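Local coordinates for protein DspB (Aggregatibacter actinomycetemcomitans, PDB 1YHT) that hydrolyses terminal N-acetylhexosamine residues as a family 20 glycoside hydrolase and, as a biofilm-releasing enzyme, probably cleaves the N-acetylglucosamine polymer of the biofilm matrix, at residues A[52-55]-A[61-64]; A[68-73]-A[92-97]; A[72-75]-A[81-84]. One frame throughout, in Å; residues are numbered along the deposited sequence.

From interaction 1 to interaction 3 the contacts run outward from the barrel to the surface, along the excursion that joins strand 49-53 to helix 94-106. Interaction 1 is fully buried and mostly apolar, a methyl group over an aromatic ring plus one backbone hydrogen bond. Interaction 2, partly buried, sets the loop 68-73 against the start of that helix, through an arginine beside a tyrosine and two small side chains. Interaction 3, at the surface, is a backbone-bonded strand pair. Glu63 ties the first two together by a salt bridge to Arg70; interactions 2 and 3 share Glu72 and Asn73, and Tyr82 of the latter packs on Ser93 of the former.

Interaction 1. Residues A[52-55]-A[61-64]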
loop_
_atom_site.group_PDB
_atom_site.type_symbol
_atom_site.label_atom_id
_atom_site.label_comp_id
_atom_site.label_asym_id
_atom_site.label_seq_id
_atom_site.Cartn_x
_atom_site.Cartn_y
_atom_site.Cartn_z
ATOM N N LEU A 52 2.763 2.700 -4.531
ATOM C CA LEU A 52 3.087 3.916 -3.781
ATOM C C LEU A 52 2.099 4.148 -2.683
ATOM O O LEU A 52 0.973 4.631 -2.927
ATOM C CB LEU A 52 3.123 5.129 -4.683
ATOM C CG LEU A 52 3.932 6.309 -4.133
ATOM C CD1 LEU A 52 5.445 5.963 -4.039
ATOM C CD2 LEU A 52 3.726 7.571 -4.966
ATOM N N HIS A 53 2.536 3.819 -1.462
ATOM C CA HIS A 53 1.720 3.993 -0.243
ATOM C C HIS A 53 2.008 5.379 0.309
ATOM O O HIS A 53 2.847 5.525 1.195
ATOM C CB HIS A 53 2.065 2.869 0.759
ATOM C CG HIS A 53 1.166 2.821 1.964
ATOM N ND1 HIS A 53 0.056 2.004 2.036
ATOM C CD2 HIS A 53 1.228 3.478 3.144
ATOM C CE1 HIS A 53 -0.531 2.175 3.213
ATOM N NE2 HIS A 53 0.163 3.066 3.905
ATOM N N PHE A 54 1.307 6.386 -0.229
ATOM C CA PHE A 54 1.556 7.829 0.046
ATOM C C PHE A 54 0.622 8.453 1.078
ATOM O O PHE A 54 0.795 9.618 1.440
ATOM C CB PHE A 54 1.505 8.682 -1.261
ATOM C CG PHE A 54 0.171 8.664 -1.958
ATOM C CD1 PHE A 54 -0.858 9.514 -1.563
ATOM C CD2 PHE A 54 -0.059 7.796 -2.991
ATOM C CE1 PHE A 54 -2.075 9.456 -2.172
ATOM C CE2 PHE A 54 -1.281 7.752 -3.595
ATOM C CZ PHE A 54 -2.285 8.593 -3.190
ATOM N N SER A 55 -0.360 7.671 1.555
ATOM C CA SER A 55 -1.385 8.192 2.454
ATOM C C SER A 55 -1.550 7.213 3.660
ATOM O O SER A 55 -1.805 6.015 3.478
ATOM C CB SER A 55 -2.692 8.367 1.701
ATOM O OG SER A 55 -3.757 8.750 2.568
ATOM N N ALA A 61 1.259 12.361 1.279
ATOM C CA ALA A 61 2.545 12.812 0.780
ATOM C C ALA A 61 2.586 13.277 -0.684
ATOM O O ALA A 61 3.662 13.286 -1.291
ATOM C CB ALA A 61 3.569 11.721 0.991
ATOM N N ILE A 62 1.444 13.678 -1.242
ATOM C CA ILE A 62 1.383 14.285 -2.574
ATOM C C ILE A 62 0.514 15.504 -2.559
ATOM O O ILE A 62 -0.334 15.667 -1.699
ATOM C CB ILE A 62 0.868 13.290 -3.688
ATOM C CG1 ILE A 62 -0.605 12.921 -3.489
ATOM C CG2 ILE A 62 1.702 12.053 -3.652
ATOM C CD1 ILE A 62 -1.095 11.818 -4.463
ATOM N N GLU A 63 0.712 16.340 -3.571
ATOM C CA GLU A 63 -0.064 17.520 -3.761
ATOM C C GLU A 63 -1.542 17.187 -4.024
ATOM O O GLU A 63 -1.884 16.134 -4.623
ATOM C CB GLU A 63 0.521 18.344 -4.913
ATOM C CG GLU A 63 -0.113 19.700 -5.093
ATOM C CD GLU A 63 0.704 20.701 -5.912
ATOM O OE1 GLU A 63 1.754 20.371 -6.532
ATOM O OE2 GLU A 63 0.297 21.861 -5.866
ATOM N N SER A 64 -2.412 18.115 -3.620
ATOM C CA SER A 64 -3.869 17.925 -3.742
ATOM C C SER A 64 -4.619 19.256 -3.828
ATOM O O SER A 64 -4.486 20.095 -2.934
ATOM C CB SER A 64 -4.435 17.169 -2.540
ATOM O OG SER A 64 -5.854 17.024 -2.659
#
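Apolar packing between Phe54 and Ile62 makes up most of this contact. The terminal methyl CD1 of Ile62 sits over one face of the Phe54 ring, 3.7 Å from its centroid and 22° off the normal, a CH-pi contact. It is displaced toward the rim, so that its nearest ring atom is Phe54 CE1, at 3.4 Å. The methyl reaches the ring because CD1 is anti to CA about the CB-CG1 bond (chi2 -173°), while the other branch, CG2, meets the base of the ring, 4.1 Å from Phe54 CG. Phe54 CB lies 4.3 Å from Ala61 CB.

Strand 49-53 belongs to the parallel barrel of the TIM-barrel catalytic domain of glycoside hydrolase family 20, and Phe54 lies near its C-terminal end, with Ala61 and Ile62 in the loop that comes after it. Val167 and Ile170 of helix 154-171 touch Phe54 and Ile62 respectively, and Tyr60 meets the Phe54 ring edge-to-face.

Hydrogen bonding across the contact is confined to the backbone. Ala61 N donates to Phe54 O over 2.8 Å, with an N-H...O angle of 154° and the donor in the carbonyl plane. Next along, Ile62 O accepts from the Gln69 side chain.

Interaction 2. Residues A[68-73]-A[92-97]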
loop_
_atom_site.group_PDB
_atom_site.type_symbol
_atom_site.label_atom_id
_atom_site.label_comp_id
_atom_site.label_asym_id
_atom_site.label_seq_id
_atom_site.Cartn_x
_atom_site.Cartn_y
_atom_site.Cartn_z
ATOM N N ASN A 68 -6.468 20.743 -0.533
ATOM C CA ASN A 68 -5.823 22.040 -0.513
ATOM C C ASN A 68 -4.401 22.018 0.115
ATOM O O ASN A 68 -4.135 22.689 1.097
ATOM C CB ASN A 68 -6.719 23.129 0.135
ATOM C CG ASN A 68 -6.208 24.519 -0.139
ATOM O OD1 ASN A 68 -5.405 24.716 -1.047
ATOM N ND2 ASN A 68 -6.666 25.504 0.637
ATOM N N GLN A 69 -3.544 21.170 -0.447
ATOM C CA GLN A 69 -2.155 21.023 -0.086
ATOM C C GLN A 69 -1.419 21.338 -1.347
ATOM O O GLN A 69 -1.281 20.479 -2.242
ATOM C CB GLN A 69 -1.851 19.585 0.381
ATOM C CG GLN A 69 -0.363 19.367 0.635
ATOM C CD GLN A 69 -0.087 18.178 1.510
ATOM O OE1 GLN A 69 0.046 18.330 2.730
ATOM N NE2 GLN A 69 0.021 16.974 0.886
ATOM N N ARG A 70 -1.017 22.594 -1.475
ATOM C CA ARG A 70 -0.553 23.116 -2.732
ATOM C C ARG A 70 0.920 23.550 -2.619
ATOM O O ARG A 70 1.373 24.107 -1.590
ATOM C CB ARG A 70 -1.449 24.265 -3.198
ATOM C CG ARG A 70 -2.938 23.919 -3.526
ATOM C CD ARG A 70 -3.122 22.802 -4.554
ATOM N NE ARG A 70 -2.296 22.919 -5.748
ATOM C CZ ARG A 70 -2.528 23.741 -6.772
ATOM N NH1 ARG A 70 -3.562 24.570 -6.750
ATOM N NH2 ARG A 70 -1.709 23.772 -7.817
ATOM N N ALA A 71 1.662 23.288 -3.698
ATOM C CA ALA A 71 3.090 23.637 -3.774
ATOM C C ALA A 71 3.325 25.147 -3.568
ATOM O O ALA A 71 4.259 25.567 -2.874
ATOM C CB ALA A 71 3.680 23.192 -5.056
ATOM N N GLU A 72 2.434 25.943 -4.108
ATOM C CA GLU A 72 2.532 27.360 -3.968
ATOM C C GLU A 72 2.388 27.806 -2.510
ATOM O O GLU A 72 2.957 28.848 -2.168
ATOM C CB GLU A 72 1.498 28.015 -4.900
ATOM C CG GLU A 72 1.699 29.449 -5.290
ATOM C CD GLU A 72 0.802 29.812 -6.493
ATOM O OE1 GLU A 72 1.223 29.498 -7.645
ATOM O OE2 GLU A 72 -0.315 30.353 -6.283
ATOM N N ASN A 73 1.677 27.021 -1.666
ATOM C CA ASN A 73 1.429 27.330 -0.229
ATOM C C ASN A 73 2.559 26.822 0.683
ATOM O O ASN A 73 2.671 27.215 1.832
ATOM C CB ASN A 73 -0.119 27.182 0.235
ATOM C CG ASN A 73 -0.609 25.772 0.951
ATOM O OD1 ASN A 73 -0.328 25.494 2.175
ATOM N ND2 ASN A 73 -1.554 25.019 0.239
ATOM N N LEU A 92 5.018 15.550 -2.435
ATOM C CA LEU A 92 5.517 15.652 -3.815
ATOM C C LEU A 92 4.633 16.601 -4.560
ATOM O O LEU A 92 3.401 16.441 -4.555
ATOM C CB LEU A 92 5.525 14.274 -4.498
ATOM C CG LEU A 92 6.547 13.286 -3.967
ATOM C CD1 LEU A 92 6.253 11.853 -4.454
ATOM C CD2 LEU A 92 7.999 13.709 -4.280
ATOM N N SER A 93 5.235 17.568 -5.247
ATOM C CA SER A 93 4.479 18.444 -6.097
ATOM C C SER A 93 4.014 17.695 -7.339
ATOM O O SER A 93 4.574 16.670 -7.709
ATOM C CB SER A 93 5.321 19.655 -6.538
ATOM O OG SER A 93 6.261 19.257 -7.523
ATOM N N TYR A 94 3.011 18.249 -8.009
ATOM C CA TYR A 94 2.565 17.699 -9.291
ATOM C C TYR A 94 3.690 17.657 -10.357
ATOM O O TYR A 94 3.771 16.720 -11.128
ATOM C CB TYR A 94 1.444 18.537 -9.876
ATOM C CG TYR A 94 0.156 18.574 -9.100
ATOM C CD1 TYR A 94 -0.437 17.407 -8.581
ATOM C CD2 TYR A 94 -0.512 19.773 -8.932
ATOM C CE1 TYR A 94 -1.642 17.470 -7.892
ATOM C CE2 TYR A 94 -1.755 19.827 -8.248
ATOM C CZ TYR A 94 -2.285 18.673 -7.726
ATOM O OH TYR A 94 -3.513 18.786 -7.046
ATOM N N ARG A 95 4.521 18.689 -10.413
ATOM C CA ARG A 95 5.686 18.683 -11.320
ATOM C C ARG A 95 6.673 17.573 -11.003
ATOM O O ARG A 95 7.133 16.843 -11.892
ATOM C CB ARG A 95 6.364 20.058 -11.301
ATOM C CG ARG A 95 7.737 20.130 -12.024
ATOM C CD ARG A 95 8.133 21.592 -12.366
ATOM N NE ARG A 95 8.488 21.683 -13.811
ATOM C CZ ARG A 95 7.654 21.987 -14.814
ATOM N NH1 ARG A 95 6.371 22.304 -14.583
ATOM N NH2 ARG A 95 8.119 22.007 -16.076
ATOM N N GLN A 96 6.963 17.409 -9.723
ATOM C CA GLN A 96 7.760 16.290 -9.255
ATOM C C GLN A 96 7.158 14.938 -9.610
ATOM O O GLN A 96 7.853 14.053 -10.100
ATOM C CB GLN A 96 7.999 16.368 -7.754
ATOM C CG GLN A 96 8.965 17.476 -7.419
ATOM C CD GLN A 96 9.040 17.809 -5.935
ATOM O OE1 GLN A 96 8.158 17.474 -5.160
ATOM N NE2 GLN A 96 10.122 18.482 -5.545
ATOM N N LEU A 97 5.852 14.788 -9.401
ATOM C CA LEU A 97 5.185 13.540 -9.759
ATOM C C LEU A 97 5.201 13.285 -11.267
ATOM O O LEU A 97 5.302 12.148 -11.702
ATOM C CB LEU A 97 3.771 13.570 -9.252
ATOM C CG LEU A 97 3.592 13.500 -7.734
ATOM C CD1 LEU A 97 2.288 14.130 -7.288
ATOM C CD2 LEU A 97 3.735 12.062 -7.261
#
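Tyr94 and Arg70 bury the most surface here, where the loop 68-73 meets the first turn of helix 94-106, a helix opened by a capping box between Ser93 and Gln96. The Arg70 guanidinium comes to one edge of the Tyr94 ring, near the ring plane, and both NE and NH2 of Arg70 lie 4.0 Å from Tyr94 CE2. With the guanidinium at the ring edge and the two planes 40° apart, the groups meet obliquely rather than stack. Arg70 gets there by bending its chain at chi2 and chi3. Their polar ends are held by other residues: Arg70 NE forms a salt bridge with Glu63, and Tyr94 OH is hydrogen-bonded to His65. Glu63 also accepts from the backbone N of both Ala71 and Tyr94, so one carboxylate links the loop to the helix start.

Ala71 adds a lighter touch, its CB resting 4.2 Å from Ser93 CB. Tyr82 of strand 82-83 packs against both of these residues. Ser93 also closes the box both ways: Ser93 N donates to Gln96 OE1 at 2.9 Å, and Gln96 N returns a nearly straight bond to Ser93 OG at 3.0 Å, with an N-H...O angle of 168°.

Interaction 3. Residues A[72-75]-A[81-84]; sequences ENAV and IYIN
Val75 and Ile83 lie side by side and point the same way, as expected for directly paired residues on one face of an antiparallel sheet. Their closest side-chain approach is between Val75 CG1 and Ile83 CB, 3.9 Å apart. Val75 brings that methyl across by placing CG1 between its own backbone N and carbonyl carbon (chi1 42°); the CG2 branch of Ile83 is a little farther from it, while the outer part of the Ile83 side chain turns off from Val75. The contact is thus made near the base of Ile83, alongside the backbone bonds.

Those bonds make Val75 and Ile83 a hydrogen-bonded pair. Val75 N donates to Ile83 O at 3.0 Å, with the donor in the carbonyl plane, and Ile83 N returns a bond to Val75 O at 2.8 Å, this time with the donor tilted 27° from the plane. The Ile83 carbonyl is also brushed by carbon: Ala74 CB lies 3.3 Å from Ile83 O.

Ala74 and Tyr82 meet differently. The methyl of Ala74 comes to the edge of the Tyr82 ring, near its plane, and reaches only the near end of the side chain, with Ala74 CB 3.9 Å from Tyr82 CB and 4.0 Å from Tyr82 CD1. Neither face of the ring is used by Ala74.

The two segments supply an outer strand, 75-76, and the central strand, 82-83, of a small three-stranded antiparallel sheet, with 90-91 as the other outer strand. Phe91 of strand 90-91 touches both Ala74 and Tyr82 and is backbone-bonded to the latter, while Pro90 packs against Ile83. Tyr82 faces from this sheet toward the start of helix 94-106.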
loop_
_atom_site.group_PDB
_atom_site.type_symbol
_atom_site.label_atom_id
_atom_site.label_comp_id
_atom_site.label_asym_id
_atom_site.label_seq_id
_atom_site.Cartn_x
_atom_site.Cartn_y
_atom_site.Cartn_z
ATOM N N GLU A 72 2.434 25.943 -4.108
ATOM C CA GLU A 72 2.532 27.360 -3.968
ATOM C C GLU A 72 2.388 27.806 -2.510
ATOM O O GLU A 72 2.957 28.848 -2.168
ATOM C CB GLU A 72 1.498 28.015 -4.900
ATOM C CG GLU A 72 1.699 29.449 -5.290
ATOM C CD GLU A 72 0.802 29.812 -6.493
ATOM O OE1 GLU A 72 1.223 29.498 -7.645
ATOM O OE2 GLU A 72 -0.315 30.353 -6.283
ATOM N N ASN A 73 1.677 27.021 -1.666
ATOM C CA ASN A 73 1.429 27.330 -0.229
ATOM C C ASN A 73 2.559 26.822 0.683
ATOM O O ASN A 73 2.671 27.215 1.832
ATOM C CB ASN A 73 -0.119 27.182 0.235
ATOM C CG ASN A 73 -0.609 25.772 0.951
ATOM O OD1 ASN A 73 -0.328 25.494 2.175
ATOM N ND2 ASN A 73 -1.554 25.019 0.239
ATOM N N ALA A 74 3.478 26.047 0.108
ATOM C CA ALA A 74 4.453 25.298 0.863
ATOM C C ALA A 74 5.772 26.084 1.080
ATOM O O ALA A 74 6.082 27.035 0.356
ATOM C CB ALA A 74 4.716 23.981 0.159
ATOM N N VAL A 75 6.550 25.664 2.060
ATOM C CA VAL A 75 7.953 26.119 2.155
ATOM C C VAL A 75 8.835 25.062 1.471
ATOM O O VAL A 75 8.743 23.879 1.792
ATOM C CB VAL A 75 8.357 26.488 3.653
ATOM C CG1 VAL A 75 7.831 25.512 4.611
ATOM C CG2 VAL A 75 9.861 26.603 3.829
ATOM N N ILE A 81 12.387 19.870 -1.661
ATOM C CA ILE A 81 11.203 19.177 -1.088
ATOM C C ILE A 81 10.222 20.191 -0.435
ATOM O O ILE A 81 10.634 21.019 0.389
ATOM C CB ILE A 81 11.656 18.051 -0.147
ATOM C CG1 ILE A 81 12.270 16.934 -1.024
ATOM C CG2 ILE A 81 10.479 17.509 0.711
ATOM C CD1 ILE A 81 12.943 15.856 -0.242
ATOM N N TYR A 82 8.957 20.139 -0.852
ATOM C CA TYR A 82 7.900 21.017 -0.375
ATOM C C TYR A 82 7.366 20.530 0.995
ATOM O O TYR A 82 7.061 19.350 1.177
ATOM C CB TYR A 82 6.733 21.095 -1.399
ATOM C CG TYR A 82 7.143 21.718 -2.715
ATOM C CD1 TYR A 82 7.181 23.112 -2.883
ATOM C CD2 TYR A 82 7.525 20.926 -3.779
ATOM C CE1 TYR A 82 7.580 23.689 -4.095
ATOM C CE2 TYR A 82 7.953 21.491 -4.993
ATOM C CZ TYR A 82 7.953 22.855 -5.141
ATOM O OH TYR A 82 8.380 23.364 -6.321
ATOM N N ILE A 83 7.236 21.471 1.932
ATOM C CA ILE A 83 6.756 21.213 3.264
ATOM C C ILE A 83 5.452 21.964 3.473
ATOM O O ILE A 83 5.400 23.167 3.328
ATOM C CB ILE A 83 7.778 21.673 4.306
ATOM C CG1 ILE A 83 9.123 20.923 4.136
ATOM C CG2 ILE A 83 7.207 21.540 5.736
ATOM C CD1 ILE A 83 9.132 19.500 4.430
ATOM N N ASN A 84 4.397 21.247 3.823
ATOM C CA ASN A 84 3.128 21.905 4.127
ATOM C C ASN A 84 3.315 22.686 5.447
ATOM O O ASN A 84 3.566 22.077 6.458
ATOM C CB ASN A 84 2.012 20.852 4.249
ATOM C CG ASN A 84 0.655 21.465 4.613
ATOM O OD1 ASN A 84 0.593 22.436 5.377
ATOM N ND2 ASN A 84 -0.423 20.916 4.066
#